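Kinesin-like protein KIF19 (Mus musculus, PDB 5GSZ) moves along microtubules toward their plus ends and depolymerizes them at the tips of motile cilia, thereby regulating ciliary length. Local coordinates at residues G91-Y96 and N129-A134; I123-L128 and K193-L198. All coordinates share one frame; numbering follows the deposited sequence.

In the fold
From the N terminus, the chain runs through helix 89-93 into strand 97-103, the P-loop and helix 110-114, then enters helix 123-136. Interaction 1 closes this loop of 32 residues by setting 91-96 against 129-134. Interaction 2 uses the first six residues of the same helix, 123-128; its chain continues through 129-134 and strands 142-154 and 157-160 before 193-198 returns, 64 residues on. The segments therefore alternate and the two loops cross. Helix 123-136 serves both contacts, joining helix 89-93 to helix 192-203. The centres of the two interactions lie about 15 Å apart, and Phe132 CE2 meets Ile195 CD1 at 3.9 Å, so segment 129-134 also touches segment 193-198.

Interaction 1: residues G91-Y96 and N129-A134; sequences GVISGY and NDLFRA
In the last turn of helix 89-93, within the Schellman motif that ends it, Ile93 packs on Leu131 and Ala134 of helix 123-136. The isoleucine does this with both branches. Its CD1 methyl comes up against Ala134, 3.8 Å from CB and 4.0 Å from the carbonyl O, while its CG2 methyl faces Leu131, with CG 4.4 Å away. The torsions explain the split: CG1 lies between the backbone N and the carbonyl carbon (chi1 58°), and an extended chi2 of 178° carries CD1 straight out to the alanine. The side chains that meet are all apolar, and no hydrogen bond crosses between the segments. Beyond Ile93 the chain turns away through Gly95, whose phi is positive (102°); Tyr96 N bonds back to Gly91 O at 2.8 Å and Gly95 N to Val92 O at 3.3 Å, and strand 97-103 follows. Ala134 also touches Ile89, while Asp130 OD2 ties helix 123-136 to Tyr81 of helix 77-84 by a hydrogen bond and to Lys86 by a salt bridge. The end of one helix resting through Ile93 on the flank of another, with a strand and the P-loop between them in the chain, belongs to the alpha/beta core of the kinesin motor domain.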
# COMPACT_ATOMS: atom_id res chain seq x y z
N GLY A 91 18.35 0.42 1.16
CA GLY A 91 18.30 1.71 0.49
C GLY A 91 17.73 2.81 1.38
O GLY A 91 18.16 3.97 1.30
N VAL A 92 16.75 2.48 2.22
CA VAL A 92 16.09 3.51 3.00
C VAL A 92 17.06 4.12 4.00
O VAL A 92 17.08 5.34 4.20
CB VAL A 92 14.82 2.96 3.67
CG1 VAL A 92 14.27 3.97 4.66
CG2 VAL A 92 13.77 2.66 2.61
N ILE A 93 17.88 3.31 4.65
CA ILE A 93 18.78 3.90 5.62
C ILE A 93 19.96 4.57 4.93
O ILE A 93 20.62 5.41 5.53
CB ILE A 93 19.24 2.86 6.66
CG1 ILE A 93 19.93 1.68 6.00
CG2 ILE A 93 18.06 2.31 7.44
CD1 ILE A 93 20.42 0.70 7.05
N SER A 94 20.19 4.25 3.66
CA SER A 94 21.22 4.87 2.83
C SER A 94 20.78 6.19 2.22
O SER A 94 21.56 6.79 1.48
CB SER A 94 21.62 3.91 1.71
OG SER A 94 22.18 2.73 2.25
N GLY A 95 19.54 6.62 2.47
CA GLY A 95 19.02 7.86 1.92
C GLY A 95 18.09 7.72 0.73
O GLY A 95 17.62 8.75 0.22
N TYR A 96 17.81 6.52 0.27
CA TYR A 96 16.87 6.40 -0.83
C TYR A 96 15.44 6.27 -0.29
O TYR A 96 15.21 5.93 0.87
CB TYR A 96 17.25 5.22 -1.72
CG TYR A 96 18.52 5.51 -2.50
CD1 TYR A 96 19.78 5.45 -1.89
CD2 TYR A 96 18.46 5.91 -3.83
CE1 TYR A 96 20.94 5.73 -2.61
CE2 TYR A 96 19.61 6.19 -4.55
CZ TYR A 96 20.84 6.11 -3.94
OH TYR A 96 21.99 6.40 -4.66
N ASN A 129 11.36 -3.85 11.99
CA ASN A 129 12.23 -4.70 12.77
C ASN A 129 13.58 -4.90 12.08
O ASN A 129 14.63 -4.69 12.69
CB ASN A 129 11.53 -6.02 13.00
CG ASN A 129 11.86 -6.62 14.32
OD1 ASN A 129 12.99 -7.06 14.57
ND2 ASN A 129 10.89 -6.58 15.22
N ASP A 130 13.56 -5.29 10.82
CA ASP A 130 14.81 -5.36 10.08
C ASP A 130 15.44 -3.99 9.90
O ASP A 130 16.63 -3.90 9.55
CB ASP A 130 14.57 -6.00 8.72
CG ASP A 130 14.55 -7.49 8.78
OD1 ASP A 130 14.91 -8.03 9.85
OD2 ASP A 130 14.21 -8.10 7.74
N LEU A 131 14.67 -2.94 10.11
CA LEU A 131 15.23 -1.61 9.98
C LEU A 131 16.17 -1.32 11.14
O LEU A 131 17.29 -0.85 10.94
CB LEU A 131 14.09 -0.61 9.89
CG LEU A 131 14.42 0.72 9.27
CD1 LEU A 131 13.23 1.19 8.46
CD2 LEU A 131 14.73 1.70 10.39
N PHE A 132 15.73 -1.65 12.36
CA PHE A 132 16.53 -1.42 13.56
C PHE A 132 17.72 -2.38 13.67
O PHE A 132 18.73 -2.03 14.28
CB PHE A 132 15.64 -1.54 14.79
CG PHE A 132 14.51 -0.56 14.80
CD1 PHE A 132 14.65 0.68 14.20
CD2 PHE A 132 13.30 -0.89 15.39
CE1 PHE A 132 13.61 1.59 14.21
CE2 PHE A 132 12.26 0.00 15.39
CZ PHE A 132 12.41 1.24 14.80
N ARG A 133 17.62 -3.58 13.10
CA ARG A 133 18.79 -4.45 13.03
C ARG A 133 19.83 -3.88 12.06
O ARG A 133 21.00 -3.71 12.42
CB ARG A 133 18.39 -5.86 12.60
CG ARG A 133 17.68 -6.65 13.67
CD ARG A 133 17.58 -8.10 13.27
NE ARG A 133 16.87 -8.84 14.30
CZ ARG A 133 15.56 -9.06 14.28
NH1 ARG A 133 14.83 -8.60 13.27
NH2 ARG A 133 15.00 -9.74 15.27
N ALA A 134 19.41 -3.61 10.82
CA ALA A 134 20.28 -2.98 9.84
C ALA A 134 20.92 -1.71 10.39
O ALA A 134 22.06 -1.39 10.04
CB ALA A 134 19.49 -2.67 8.57

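Interaction 2: residues I123-L128 and K193-L198; sequences IYVRTL and KEIMQL
Segments 123-128 and 193-198 run nearly antiparallel, their helix axes 10.0 Å apart at closest approach and at 150° to each other, with Val125 and Met196 the nearest pair of CA atoms. This is helix-on-helix packing within the kinesin motor domain. Helix 123-136 lies between helix 192-203 and the central sheet, where Tyr124 and Leu128 rest on Leu224 and Met248. Ile195 carries much of the interface. Its CG2 methyl, placed anti to the backbone N, sits 3.4 Å from Leu128 CD2 and 4.1 Å from Val125 CG1, so one methyl group meets two residues a turn apart on the facing helix. The CD1 end of the same side chain also reaches Leu128 CD2, at 3.6 Å, and the isoleucine and leucine side chains run at a slant across each other. With Ile195 cut back to an alanine, a gap is likely to open between the helices, leaving Leu128 CD2 without its partners on this one. No hydrogen bond spans the two segments; the interface is held by aliphatic and thioether contacts alone. The next residue, Met196, has its side chain about 10 Å from the bound ADP at nearest atoms, so the contact lies near the nucleotide site, and Met196 is not among the residues lining the ADP pocket. That methionine leaves its helix with CG anti to the backbone N (chi1 -177°) and bends at chi2 (61°), which brings SD to 3.9 Å from Val125 CG1.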
# COMPACT_ATOMS: atom_id res chain seq x y z
N ILE A 123 3.46 -6.37 7.37
CA ILE A 123 4.62 -5.74 6.76
C ILE A 123 5.21 -4.65 7.65
O ILE A 123 6.43 -4.51 7.74
CB ILE A 123 4.24 -5.17 5.37
CG1 ILE A 123 3.99 -6.29 4.38
CG2 ILE A 123 5.35 -4.23 4.86
CD1 ILE A 123 5.17 -7.21 4.21
N TYR A 124 4.35 -3.83 8.28
CA TYR A 124 4.80 -2.74 9.15
C TYR A 124 5.87 -3.20 10.13
O TYR A 124 7.03 -2.80 10.01
CB TYR A 124 3.65 -2.13 9.96
CG TYR A 124 2.57 -1.42 9.18
CD1 TYR A 124 2.80 -0.87 7.92
CD2 TYR A 124 1.29 -1.30 9.71
CE1 TYR A 124 1.78 -0.20 7.23
CE2 TYR A 124 0.29 -0.65 9.04
CZ TYR A 124 0.52 -0.10 7.80
OH TYR A 124 -0.51 0.54 7.16
N VAL A 125 5.50 -4.06 11.08
CA VAL A 125 6.42 -4.41 12.15
C VAL A 125 7.59 -5.22 11.61
O VAL A 125 8.72 -5.06 12.08
CB VAL A 125 5.68 -5.13 13.31
CG1 VAL A 125 4.49 -4.32 13.81
CG2 VAL A 125 5.21 -6.49 12.89
N ARG A 126 7.37 -6.08 10.63
CA ARG A 126 8.49 -6.84 10.08
C ARG A 126 9.51 -5.90 9.45
O ARG A 126 10.72 -6.08 9.61
CB ARG A 126 8.01 -7.87 9.05
CG ARG A 126 7.27 -9.03 9.69
CD ARG A 126 6.52 -9.91 8.73
NE ARG A 126 6.52 -11.27 9.27
CZ ARG A 126 5.66 -11.74 10.18
NH1 ARG A 126 4.68 -10.99 10.65
NH2 ARG A 126 5.79 -12.98 10.63
N THR A 127 9.03 -4.86 8.79
CA THR A 127 9.93 -3.89 8.18
C THR A 127 10.58 -2.99 9.22
O THR A 127 11.79 -2.73 9.14
CB THR A 127 9.17 -3.07 7.15
OG1 THR A 127 8.39 -3.95 6.33
CG2 THR A 127 10.14 -2.31 6.26
N LEU A 128 9.81 -2.50 10.20
CA LEU A 128 10.42 -1.73 11.28
C LEU A 128 11.50 -2.53 11.97
O LEU A 128 12.50 -1.97 12.45
CB LEU A 128 9.38 -1.26 12.29
CG LEU A 128 8.51 -0.03 11.97
CD1 LEU A 128 7.50 -0.17 10.87
CD2 LEU A 128 7.82 0.46 13.22
N LYS A 193 6.56 -5.20 20.14
CA LYS A 193 5.27 -5.25 20.83
C LYS A 193 4.70 -3.85 20.98
O LYS A 193 3.51 -3.63 20.72
CB LYS A 193 5.42 -5.94 22.19
N GLU A 194 5.53 -2.88 21.36
CA GLU A 194 5.05 -1.52 21.53
C GLU A 194 4.55 -0.94 20.21
O GLU A 194 3.44 -0.40 20.14
CB GLU A 194 6.15 -0.64 22.12
CG GLU A 194 6.66 -1.10 23.47
CD GLU A 194 7.57 -0.05 24.12
OE1 GLU A 194 8.01 -0.27 25.27
OE2 GLU A 194 7.84 0.99 23.46
N ILE A 195 5.36 -1.05 19.16
CA ILE A 195 4.94 -0.59 17.83
C ILE A 195 3.60 -1.20 17.45
O ILE A 195 2.65 -0.51 17.07
CB ILE A 195 6.01 -0.92 16.79
CG1 ILE A 195 7.29 -0.12 17.07
CG2 ILE A 195 5.46 -0.69 15.40
CD1 ILE A 195 8.56 -0.74 16.51
N MET A 196 3.51 -2.53 17.58
CA MET A 196 2.31 -3.26 17.19
C MET A 196 1.08 -2.79 17.98
O MET A 196 -0.01 -2.66 17.41
CB MET A 196 2.53 -4.76 17.36
CG MET A 196 1.37 -5.61 16.91
SD MET A 196 1.03 -5.36 15.15
CE MET A 196 -0.38 -6.45 14.94
N GLN A 197 1.24 -2.54 19.28
CA GLN A 197 0.13 -2.01 20.05
C GLN A 197 -0.22 -0.60 19.60
O GLN A 197 -1.40 -0.26 19.47
CB GLN A 197 0.44 -2.07 21.55
N LEU A 198 0.81 0.23 19.33
CA LEU A 198 0.58 1.56 18.79
C LEU A 198 -0.26 1.49 17.53
O LEU A 198 -1.30 2.15 17.41
CB LEU A 198 1.91 2.25 18.48
CG LEU A 198 2.60 2.93 19.65
CD1 LEU A 198 3.95 3.49 19.23
CD2 LEU A 198 1.73 4.02 20.18